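HD domain protein (Enterococcus faecalis, PDB 4LRL) probably hydrolyses deoxyribonucleoside triphosphates as an allosterically regulated, metal-dependent HD-domain triphosphohydrolase that binds dGTP and dTTP. Local coordinates at residues C[28-40]-C[48-60]. Sequence-based numbering, arbitrary orientation.
Sequences PYKEQRLPIEKVF and IHVQHQVILDLIN. With DGT (2'-deoxyguanosine-5'-triphosphate), chain O.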
ATOM      1  N   PRO C  28       5.130 -17.876  40.558  1.00 76.04           N
ATOM      2  CA  PRO C  28       5.039 -16.453  40.907  1.00 74.15           C
ATOM      3  C   PRO C  28       4.474 -15.584  39.781  1.00 71.06           C
ATOM      4  O   PRO C  28       4.807 -15.783  38.608  1.00 69.66           O
ATOM      5  CB  PRO C  28       6.492 -16.083  41.209  1.00 74.31           C
ATOM      6  CG  PRO C  28       7.057 -17.354  41.795  1.00 77.02           C
ATOM      7  CD  PRO C  28       6.422 -18.457  40.980  1.00 77.55           C
ATOM      8  N   TYR C  29       3.626 -14.633  40.164  1.00 69.95           N
ATOM      9  CA  TYR C  29       2.883 -13.773  39.237  1.00 67.23           C
ATOM     10  C   TYR C  29       3.747 -13.135  38.140  1.00 65.28           C
ATOM     11  O   TYR C  29       3.362 -13.122  36.969  1.00 63.69           O
ATOM     12  CB  TYR C  29       2.134 -12.700  40.036  1.00 66.70           C
ATOM     13  CG  TYR C  29       1.067 -11.942  39.273  1.00 63.26           C
ATOM     14  CD1 TYR C  29       0.083 -12.617  38.540  1.00 61.64           C
ATOM     15  CD2 TYR C  29       1.016 -10.549  39.316  1.00 60.38           C
ATOM     16  CE1 TYR C  29      -0.908 -11.916  37.849  1.00 59.03           C
ATOM     17  CE2 TYR C  29       0.028  -9.840  38.633  1.00 57.73           C
ATOM     18  CZ  TYR C  29      -0.925 -10.530  37.902  1.00 56.81           C
ATOM     19  OH  TYR C  29      -1.892  -9.833  37.235  1.00 54.16           O
ATOM     20  N   LYS C  30       4.914 -12.624  38.529  1.00 65.49           N
ATOM     21  CA  LYS C  30       5.861 -11.980  37.615  1.00 64.23           C
ATOM     22  C   LYS C  30       6.319 -12.917  36.490  1.00 64.12           C
ATOM     23  O   LYS C  30       6.653 -12.465  35.386  1.00 62.33           O
ATOM     24  CB  LYS C  30       7.051 -11.435  38.425  1.00 65.08           C
ATOM     25  CG  LYS C  30       8.364 -11.226  37.683  1.00 64.94           C
ATOM     26  CD  LYS C  30       9.515 -11.275  38.681  1.00 68.34           C
ATOM     27  CE  LYS C  30      10.660 -12.155  38.184  1.00 69.71           C
ATOM     28  NZ  LYS C  30      11.389 -12.822  39.313  1.00 72.18           N
ATOM     29  N   GLU C  31       6.309 -14.219  36.775  1.00 66.16           N
ATOM     30  CA  GLU C  31       6.763 -15.240  35.832  1.00 66.49           C
ATOM     31  C   GLU C  31       5.620 -15.919  35.075  1.00 66.33           C
ATOM     32  O   GLU C  31       5.862 -16.719  34.173  1.00 66.49           O
ATOM     33  CB  GLU C  31       7.577 -16.304  36.567  1.00 69.07           C
ATOM     34  CG  GLU C  31       8.906 -15.835  37.125  1.00 70.19           C
ATOM     35  CD  GLU C  31       9.536 -16.874  38.037  1.00 74.72           C
ATOM     36  OE1 GLU C  31      10.545 -17.485  37.629  1.00 76.34           O
ATOM     37  OE2 GLU C  31       9.016 -17.096  39.155  1.00 76.54           O
ATOM     38  N   GLN C  32       4.380 -15.600  35.436  1.00 66.31           N
ATOM     39  CA  GLN C  32       3.214 -16.278  34.864  1.00 66.63           C
ATOM     40  C   GLN C  32       3.032 -16.018  33.372  1.00 65.01           C
ATOM     41  O   GLN C  32       2.801 -14.885  32.947  1.00 62.81           O
ATOM     42  CB  GLN C  32       1.937 -15.925  35.629  1.00 66.95           C
ATOM     43  CG  GLN C  32       1.774 -16.675  36.938  1.00 69.13           C
ATOM     44  CD  GLN C  32       0.334 -16.730  37.419  1.00 69.78           C
ATOM     45  OE1 GLN C  32      -0.609 -16.526  36.649  1.00 68.62           O
ATOM     46  NE2 GLN C  32       0.158 -17.017  38.700  1.00 71.83           N
ATOM     47  N   ARG C  33       3.156 -17.090  32.594  1.00 66.21           N
ATOM     48  CA  ARG C  33       2.923 -17.068  31.153  1.00 65.29           C
ATOM     49  C   ARG C  33       1.546 -17.634  30.839  1.00 65.96           C
ATOM     50  O   ARG C  33       1.069 -18.528  31.535  1.00 67.93           O
ATOM     51  CB  ARG C  33       3.998 -17.879  30.420  1.00 66.04           C
ATOM     52  CG  ARG C  33       5.034 -17.048  29.676  1.00 65.67           C
ATOM     53  CD  ARG C  33       6.135 -16.543  30.594  1.00 68.37           C
ATOM     54  NE  ARG C  33       7.066 -15.649  29.897  1.00 68.78           N
ATOM     55  CZ  ARG C  33       8.185 -15.161  30.430  1.00 69.16           C
ATOM     56  NH1 ARG C  33       8.528 -15.477  31.675  1.00 71.04           N
ATOM     57  NH2 ARG C  33       8.965 -14.356  29.719  1.00 67.59           N
ATOM     58  N   LEU C  34       0.910 -17.108  29.796  1.00 64.50           N
ATOM     59  CA  LEU C  34      -0.394 -17.596  29.361  1.00 65.27           C
ATOM     60  C   LEU C  34      -0.240 -18.954  28.690  1.00 66.97           C
ATOM     61  O   LEU C  34       0.748 -19.169  27.978  1.00 66.74           O
ATOM     62  CB  LEU C  34      -1.046 -16.608  28.389  1.00 63.37           C
ATOM     63  CG  LEU C  34      -1.480 -15.247  28.938  1.00 61.94           C
ATOM     64  CD1 LEU C  34      -1.820 -14.303  27.799  1.00 59.58           C
ATOM     65  CD2 LEU C  34      -2.657 -15.388  29.898  1.00 62.77           C
ATOM     66  N   PRO C  35      -1.202 -19.881  28.923  1.00 68.91           N
ATOM     67  CA  PRO C  35      -1.139 -21.208  28.285  1.00 70.56           C
ATOM     68  C   PRO C  35      -0.824 -21.074  26.794  1.00 68.92           C
ATOM     69  O   PRO C  35       0.177 -21.627  26.319  1.00 69.50           O
ATOM     70  CB  PRO C  35      -2.552 -21.772  28.497  1.00 72.29           C
ATOM     71  CG  PRO C  35      -3.031 -21.121  29.750  1.00 72.44           C
ATOM     72  CD  PRO C  35      -2.395 -19.741  29.788  1.00 69.73           C
ATOM     73  N   ILE C  36      -1.655 -20.316  26.079  1.00 66.71           N
ATOM     74  CA  ILE C  36      -1.395 -19.989  24.680  1.00 64.60           C
ATOM     75  C   ILE C  36      -1.294 -18.482  24.476  1.00 61.47           C
ATOM     76  O   ILE C  36      -2.087 -17.706  25.038  1.00 60.63           O
ATOM     77  CB  ILE C  36      -2.439 -20.618  23.712  1.00 65.61           C
ATOM     78  CG1 ILE C  36      -3.881 -20.248  24.103  1.00 65.81           C
ATOM     79  CG2 ILE C  36      -2.277 -22.138  23.667  1.00 68.52           C
ATOM     80  CD1 ILE C  36      -4.511 -19.153  23.254  1.00 64.60           C
ATOM     81  N   GLU C  37      -0.300 -18.081  23.686  1.00 59.36           N
ATOM     82  CA  GLU C  37      -0.140 -16.701  23.250  1.00 56.32           C
ATOM     83  C   GLU C  37      -1.475 -16.106  22.792  1.00 54.81           C
ATOM     84  O   GLU C  37      -2.195 -16.719  21.998  1.00 55.54           O
ATOM     85  CB  GLU C  37       0.872 -16.648  22.114  1.00 55.75           C
ATOM     86  CG  GLU C  37       1.032 -15.291  21.475  1.00 54.89           C
ATOM     87  CD  GLU C  37       2.119 -15.282  20.427  1.00 55.83           C
ATOM     88  OE1 GLU C  37       3.145 -14.611  20.661  1.00 55.89           O
ATOM     89  OE2 GLU C  37       1.959 -15.958  19.387  1.00 56.21           O
ATOM     90  N   LYS C  38      -1.801 -14.925  23.309  1.00 52.56           N
ATOM     91  CA  LYS C  38      -3.030 -14.232  22.929  1.00 51.00           C
ATOM     92  C   LYS C  38      -2.752 -13.115  21.932  1.00 48.61           C
ATOM     93  O   LYS C  38      -2.071 -12.139  22.246  1.00 47.07           O
ATOM     94  CB  LYS C  38      -3.745 -13.673  24.158  1.00 51.13           C
ATOM     95  CG  LYS C  38      -5.197 -13.305  23.910  1.00 50.23           C
ATOM     96  CD  LYS C  38      -5.832 -12.815  25.182  1.00 49.67           C
ATOM     97  CE  LYS C  38      -7.305 -13.115  25.207  1.00 50.44           C
ATOM     98  NZ  LYS C  38      -7.571 -14.587  25.283  1.00 52.35           N
ATOM     99  N   VAL C  39      -3.289 -13.272  20.729  1.00 48.21           N
ATOM    100  CA  VAL C  39      -3.069 -12.304  19.662  1.00 46.49           C
ATOM    101  C   VAL C  39      -4.270 -11.377  19.476  1.00 45.45           C
ATOM    102  O   VAL C  39      -5.433 -11.813  19.488  1.00 46.10           O
ATOM    103  CB  VAL C  39      -2.653 -12.966  18.302  1.00 47.02           C
ATOM    104  CG1 VAL C  39      -1.296 -13.659  18.424  1.00 47.82           C
ATOM    105  CG2 VAL C  39      -3.724 -13.937  17.785  1.00 48.41           C
ATOM    106  N   PHE C  40      -3.961 -10.096  19.313  1.00 43.40           N
ATOM    107  CA  PHE C  40      -4.962  -9.076  19.088  1.00 42.56           C
ATOM    108  C   PHE C  40      -4.761  -8.533  17.678  1.00 41.92           C
ATOM    109  O   PHE C  40      -3.686  -8.042  17.336  1.00 40.88           O
ATOM    110  CB  PHE C  40      -4.806  -7.933  20.094  1.00 41.15           C
ATOM    111  CG  PHE C  40      -5.026  -8.329  21.536  1.00 41.81           C
ATOM    112  CD1 PHE C  40      -4.279  -9.348  22.129  1.00 42.57           C
ATOM    113  CD2 PHE C  40      -5.947  -7.646  22.318  1.00 39.99           C
ATOM    114  CE1 PHE C  40      -4.471  -9.696  23.460  1.00 42.81           C
ATOM    115  CE2 PHE C  40      -6.137  -7.982  23.653  1.00 41.13           C
ATOM    116  CZ  PHE C  40      -5.403  -9.010  24.223  1.00 42.66           C
ATOM    117  N   ILE C  48      -1.003  -7.802  17.893  1.00 37.10           N
ATOM    118  CA  ILE C  48      -0.423  -7.531  19.201  1.00 36.74           C
ATOM    119  C   ILE C  48      -0.294  -8.897  19.881  1.00 38.55           C
ATOM    120  O   ILE C  48      -1.259  -9.665  19.914  1.00 39.41           O
ATOM    121  CB  ILE C  48      -1.317  -6.590  20.060  1.00 36.18           C
ATOM    122  CG1 ILE C  48      -1.746  -5.317  19.291  1.00 34.28           C
ATOM    123  CG2 ILE C  48      -0.655  -6.266  21.420  1.00 35.15           C
ATOM    124  CD1 ILE C  48      -0.621  -4.455  18.697  1.00 31.22           C
ATOM    125  N   HIS C  49       0.899  -9.204  20.396  1.00 39.01           N
ATOM    126  CA  HIS C  49       1.173 -10.514  21.004  1.00 40.55           C
ATOM    127  C   HIS C  49       1.318 -10.404  22.517  1.00 40.93           C
ATOM    128  O   HIS C  49       2.167  -9.649  23.008  1.00 40.39           O
ATOM    129  CB  HIS C  49       2.448 -11.137  20.422  1.00 40.94           C
ATOM    130  CG  HIS C  49       2.406 -11.351  18.939  1.00 41.08           C
ATOM    131  ND1 HIS C  49       2.604 -10.333  18.033  1.00 40.82           N
ATOM    132  CD2 HIS C  49       2.205 -12.470  18.206  1.00 42.88           C
ATOM    133  CE1 HIS C  49       2.522 -10.814  16.806  1.00 40.81           C
ATOM    134  NE2 HIS C  49       2.273 -12.107  16.884  1.00 42.78           N
ATOM    135  N   VAL C  50       0.506 -11.172  23.245  1.00 42.14           N
ATOM    136  CA  VAL C  50       0.524 -11.164  24.709  1.00 42.97           C
ATOM    137  C   VAL C  50       0.813 -12.560  25.267  1.00 45.45           C
ATOM    138  O   VAL C  50       0.055 -13.506  25.003  1.00 46.51           O
ATOM    139  CB  VAL C  50      -0.810 -10.624  25.284  1.00 42.96           C
ATOM    140  CG1 VAL C  50      -0.838 -10.722  26.821  1.00 43.48           C
ATOM    141  CG2 VAL C  50      -1.052  -9.186  24.827  1.00 40.95           C
ATOM    142  N   GLN C  51       1.915 -12.675  26.024  1.00 46.40           N
ATOM    143  CA  GLN C  51       2.331 -13.930  26.680  1.00 48.92           C
ATOM    144  C   GLN C  51       2.230 -13.897  28.203  1.00 49.45           C
ATOM    145  O   GLN C  51       2.071 -14.940  28.828  1.00 51.65           O
ATOM    146  CB  GLN C  51       3.777 -14.299  26.337  1.00 49.60           C
ATOM    147  CG  GLN C  51       4.015 -14.748  24.918  1.00 51.96           C
ATOM    148  CD  GLN C  51       4.609 -13.643  24.079  1.00 52.59           C
ATOM    149  OE1 GLN C  51       5.829 -13.466  24.038  1.00 54.85           O
ATOM    150  NE2 GLN C  51       3.750 -12.884  23.413  1.00 51.60           N
ATOM    151  N   HIS C  52       2.363 -12.714  28.799  1.00 47.88           N
ATOM    152  CA  HIS C  52       2.369 -12.587  30.256  1.00 48.29           C
ATOM    153  C   HIS C  52       0.967 -12.376  30.810  1.00 47.73           C
ATOM    154  O   HIS C  52       0.196 -11.574  30.277  1.00 46.34           O
ATOM    155  CB  HIS C  52       3.259 -11.422  30.696  1.00 47.55           C
ATOM    156  CG  HIS C  52       4.701 -11.587  30.331  1.00 49.69           C
ATOM    157  ND1 HIS C  52       5.217 -11.182  29.115  1.00 49.63           N
ATOM    158  CD2 HIS C  52       5.741 -12.108  31.028  1.00 51.77           C
ATOM    159  CE1 HIS C  52       6.511 -11.449  29.079  1.00 49.80           C
ATOM    160  NE2 HIS C  52       6.854 -12.012  30.226  1.00 51.69           N
ATOM    161  N   GLN C  53       0.655 -13.090  31.889  1.00 48.42           N
ATOM    162  CA  GLN C  53      -0.585 -12.895  32.639  1.00 47.94           C
ATOM    163  C   GLN C  53      -0.719 -11.452  33.145  1.00 46.58           C
ATOM    164  O   GLN C  53      -1.806 -10.882  33.130  1.00 46.50           O
ATOM    165  CB  GLN C  53      -0.650 -13.888  33.811  1.00 50.21           C
ATOM    166  CG  GLN C  53      -1.990 -13.946  34.533  1.00 50.06           C
ATOM    167  CD  GLN C  53      -3.122 -14.452  33.641  1.00 49.03           C
ATOM    168  OE1 GLN C  53      -3.155 -15.623  33.260  1.00 48.71           O
ATOM    169  NE2 GLN C  53      -4.062 -13.568  33.318  1.00 46.54           N
ATOM    170  N   VAL C  54       0.389 -10.864  33.585  1.00 45.92           N
ATOM    171  CA  VAL C  54       0.396  -9.491  34.077  1.00 44.91           C
ATOM    172  C   VAL C  54      -0.086  -8.513  32.993  1.00 43.17           C
ATOM    173  O   VAL C  54      -0.892  -7.620  33.270  1.00 42.99           O
ATOM    174  CB  VAL C  54       1.804  -9.082  34.587  1.00 44.82           C
ATOM    175  CG1 VAL C  54       1.884  -7.585  34.862  1.00 42.93           C
ATOM    176  CG2 VAL C  54       2.163  -9.870  35.835  1.00 46.58           C
ATOM    177  N   ILE C  55       0.405  -8.702  31.766  1.00 41.91           N
ATOM    178  CA  ILE C  55       0.056  -7.848  30.638  1.00 39.87           C
ATOM    179  C   ILE C  55      -1.419  -8.018  30.266  1.00 40.06           C
ATOM    180  O   ILE C  55      -2.123  -7.026  30.074  1.00 39.10           O
ATOM    181  CB  ILE C  55       0.980  -8.108  29.414  1.00 39.01           C
ATOM    182  CG1 ILE C  55       2.455  -7.864  29.778  1.00 38.71           C
ATOM    183  CG2 ILE C  55       0.537  -7.280  28.196  1.00 37.09           C
ATOM    184  CD1 ILE C  55       2.789  -6.454  30.277  1.00 37.60           C
ATOM    185  N   LEU C  56      -1.886  -9.266  30.188  1.00 41.08           N
ATOM    186  CA  LEU C  56      -3.286  -9.525  29.879  1.00 41.74           C
ATOM    187  C   LEU C  56      -4.204  -8.868  30.910  1.00 42.43           C
ATOM    188  O   LEU C  56      -5.205  -8.236  30.549  1.00 41.42           O
ATOM    189  CB  LEU C  56      -3.572 -11.024  29.783  1.00 43.41           C
ATOM    190  CG  LEU C  56      -5.030 -11.372  29.437  1.00 44.06           C
ATOM    191  CD1 LEU C  56      -5.420 -10.842  28.065  1.00 42.79           C
ATOM    192  CD2 LEU C  56      -5.289 -12.855  29.529  1.00 44.63           C
ATOM    193  N   ASP C  57      -3.842  -9.013  32.186  1.00 43.75           N
ATOM    194  CA  ASP C  57      -4.600  -8.404  33.280  1.00 44.68           C
ATOM    195  C   ASP C  57      -4.600  -6.877  33.200  1.00 43.20           C
ATOM    196  O   ASP C  57      -5.620  -6.237  33.467  1.00 43.40           O
ATOM    197  CB  ASP C  57      -4.059  -8.851  34.641  1.00 46.38           C
ATOM    198  CG  ASP C  57      -4.371 -10.300  34.955  1.00 47.79           C
ATOM    199  OD1 ASP C  57      -5.250 -10.898  34.296  1.00 48.24           O
ATOM    200  OD2 ASP C  57      -3.736 -10.841  35.880  1.00 48.63           O
ATOM    201  N   LEU C  58      -3.459  -6.295  32.840  1.00 41.81           N
ATOM    202  CA  LEU C  58      -3.377  -4.841  32.714  1.00 40.31           C
ATOM    203  C   LEU C  58      -4.275  -4.342  31.589  1.00 39.30           C
ATOM    204  O   LEU C  58      -4.997  -3.357  31.767  1.00 39.40           O
ATOM    205  CB  LEU C  58      -1.933  -4.370  32.527  1.00 38.96           C
ATOM    206  CG  LEU C  58      -1.044  -4.356  33.782  1.00 39.89           C
ATOM    207  CD1 LEU C  58       0.397  -4.027  33.399  1.00 37.55           C
ATOM    208  CD2 LEU C  58      -1.546  -3.386  34.857  1.00 38.86           C
ATOM    209  N   ILE C  59      -4.244  -5.037  30.448  1.00 38.54           N
ATOM    210  CA  ILE C  59      -5.096  -4.712  29.304  1.00 37.12           C
ATOM    211  C   ILE C  59      -6.562  -4.772  29.696  1.00 38.10           C
ATOM    212  O   ILE C  59      -7.345  -3.907  29.330  1.00 37.54           O
ATOM    213  CB  ILE C  59      -4.827  -5.671  28.108  1.00 37.10           C
ATOM    214  CG1 ILE C  59      -3.433  -5.395  27.528  1.00 35.34           C
ATOM    215  CG2 ILE C  59      -5.938  -5.552  27.040  1.00 35.06           C
ATOM    216  CD1 ILE C  59      -2.949  -6.407  26.518  1.00 34.79           C
ATOM    217  N   ASN C  60      -6.909  -5.798  30.465  1.00 39.85           N
ATOM    218  CA  ASN C  60      -8.274  -6.037  30.892  1.00 41.17           C
ATOM    219  C   ASN C  60      -8.745  -5.123  32.019  1.00 42.02           C
ATOM    220  O   ASN C  60      -9.947  -5.072  32.304  1.00 42.83           O
ATOM    221  CB  ASN C  60      -8.450  -7.508  31.290  1.00 42.66           C
ATOM    222  CG  ASN C  60      -8.605  -8.423  30.089  1.00 42.43           C
ATOM    223  OD1 ASN C  60      -8.926  -7.978  28.982  1.00 39.32           O
ATOM    224  ND2 ASN C  60      -8.390  -9.718  30.305  1.00 42.99           N
TER
HETATM  225  PG  DGT O 502     -10.366 -16.190  27.141  0.75 67.35           P
HETATM  226  O1G DGT O 502     -10.981 -16.539  28.482  0.75 67.03           O
HETATM  227  O2G DGT O 502      -9.311 -15.109  27.191  0.75 66.38           O
HETATM  228  O3G DGT O 502      -9.983 -17.414  26.332  0.75 66.74           O
HETATM  229  O3B DGT O 502     -11.584 -15.494  26.344  1.00 64.08           O
HETATM  230  PB  DGT O 502     -11.612 -15.432  24.734  1.00 62.53           P
HETATM  231  O1B DGT O 502     -10.211 -15.590  24.203  1.00 60.91           O
HETATM  232  O2B DGT O 502     -12.702 -16.363  24.249  1.00 63.09           O
HETATM  233  O3A DGT O 502     -12.149 -13.928  24.467  1.00 57.89           O
HETATM  234  PA  DGT O 502     -11.385 -12.587  24.926  1.00 52.79           P
HETATM  235  O1A DGT O 502     -10.054 -12.889  25.541  1.00 52.66           O
HETATM  236  O2A DGT O 502     -12.357 -11.730  25.697  1.00 52.65           O
HETATM  237  O5' DGT O 502     -11.121 -11.880  23.504  1.00 52.97           O
HETATM  238  C5' DGT O 502     -10.673 -12.642  22.381  1.00 49.53           C
HETATM  239  C4' DGT O 502     -10.379 -11.729  21.198  1.00 46.92           C
HETATM  240  O4' DGT O 502     -10.646 -10.369  21.537  1.00 45.18           O
HETATM  241  C3' DGT O 502      -8.910 -11.802  20.807  1.00 47.07           C
HETATM  242  O3' DGT O 502      -8.811 -12.020  19.389  1.00 48.00           O
HETATM  243  C2' DGT O 502      -8.314 -10.456  21.185  1.00 45.19           C
HETATM  244  C1' DGT O 502      -9.537  -9.552  21.158  1.00 44.00           C
HETATM  245  N9  DGT O 502      -9.462  -8.361  22.043  1.00 41.65           N
HETATM  246  C8  DGT O 502      -9.494  -7.089  21.614  1.00 41.61           C
HETATM  247  N7  DGT O 502      -9.430  -6.211  22.644  1.00 41.30           N
HETATM  248  C5  DGT O 502      -9.356  -6.937  23.765  1.00 40.23           C
HETATM  249  C6  DGT O 502      -9.262  -6.634  25.206  1.00 39.52           C
HETATM  250  O6  DGT O 502      -9.247  -5.446  25.594  1.00 40.18           O
HETATM  251  N1  DGT O 502      -9.203  -7.669  26.057  1.00 39.19           N
HETATM  252  C2  DGT O 502      -9.227  -8.957  25.646  1.00 38.57           C
HETATM  253  N2  DGT O 502      -9.162  -9.944  26.565  1.00 35.90           N
HETATM  254  N3  DGT O 502      -9.314  -9.305  24.333  1.00 40.19           N
HETATM  255  C4  DGT O 502      -9.377  -8.352  23.368  1.00 40.46           C
HETATM  256  O   HOH W   1       3.258 -12.530  33.987  1.00 60.89           O
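Strand 37-40 runs antiparallel to strand 48-52, their axes 4.7 Å apart at 157°, with Lys38-Val50 and Phe40-Ile48 as hydrogen-bonded pairs; before the corner at Pro35 and Ile36, Leu34 N donates to Gln51 O, and Gln53 N at the start of helix 53-60 donates to Gln32 O. Farther back, the Tyr29 hydroxyl donates to the anti lone pair of Asp57 OD2 (2.5 Å), ring and carboxylate nearly coplanar. With CG anti to the backbone N (chi1 -166°), this ring is carried to the helix, where Val54 CG2 lies over one face in a CH-pi contact, 3.7 Å from the centroid. Gln53 NE2 donates a hydrogen bond to Asp57 OD1 from above the carboxylate plane. Leu34 sets CD1 against Val50 CG1 and CD2 against Leu56 CD2. Leu56 CD1 packs on Lys38 CD (3.5 Å) and lies more loosely at the edge of the Phe40 ring. Lys38 bends at its last torsion, and NZ donates to dGTP O1B and O2G. The CD2-CE2 side of Phe40 comes against the guanine, CE2 3.3 Å from C4, while deoxyribose C2' lies over one face; Asn60 OD1 accepts from guanine N1 and N2. Glu37 extends along the His49 ring edge, OE1 3.4 Å from CD2, and its OE2 salt-bridges Arg233 of the second subunit. Hairpin and helix thus wall a dGTP site, completed by Gln65, Arg68 and the third subunit's Arg350 and Lys354, consistent with an allosteric interface site.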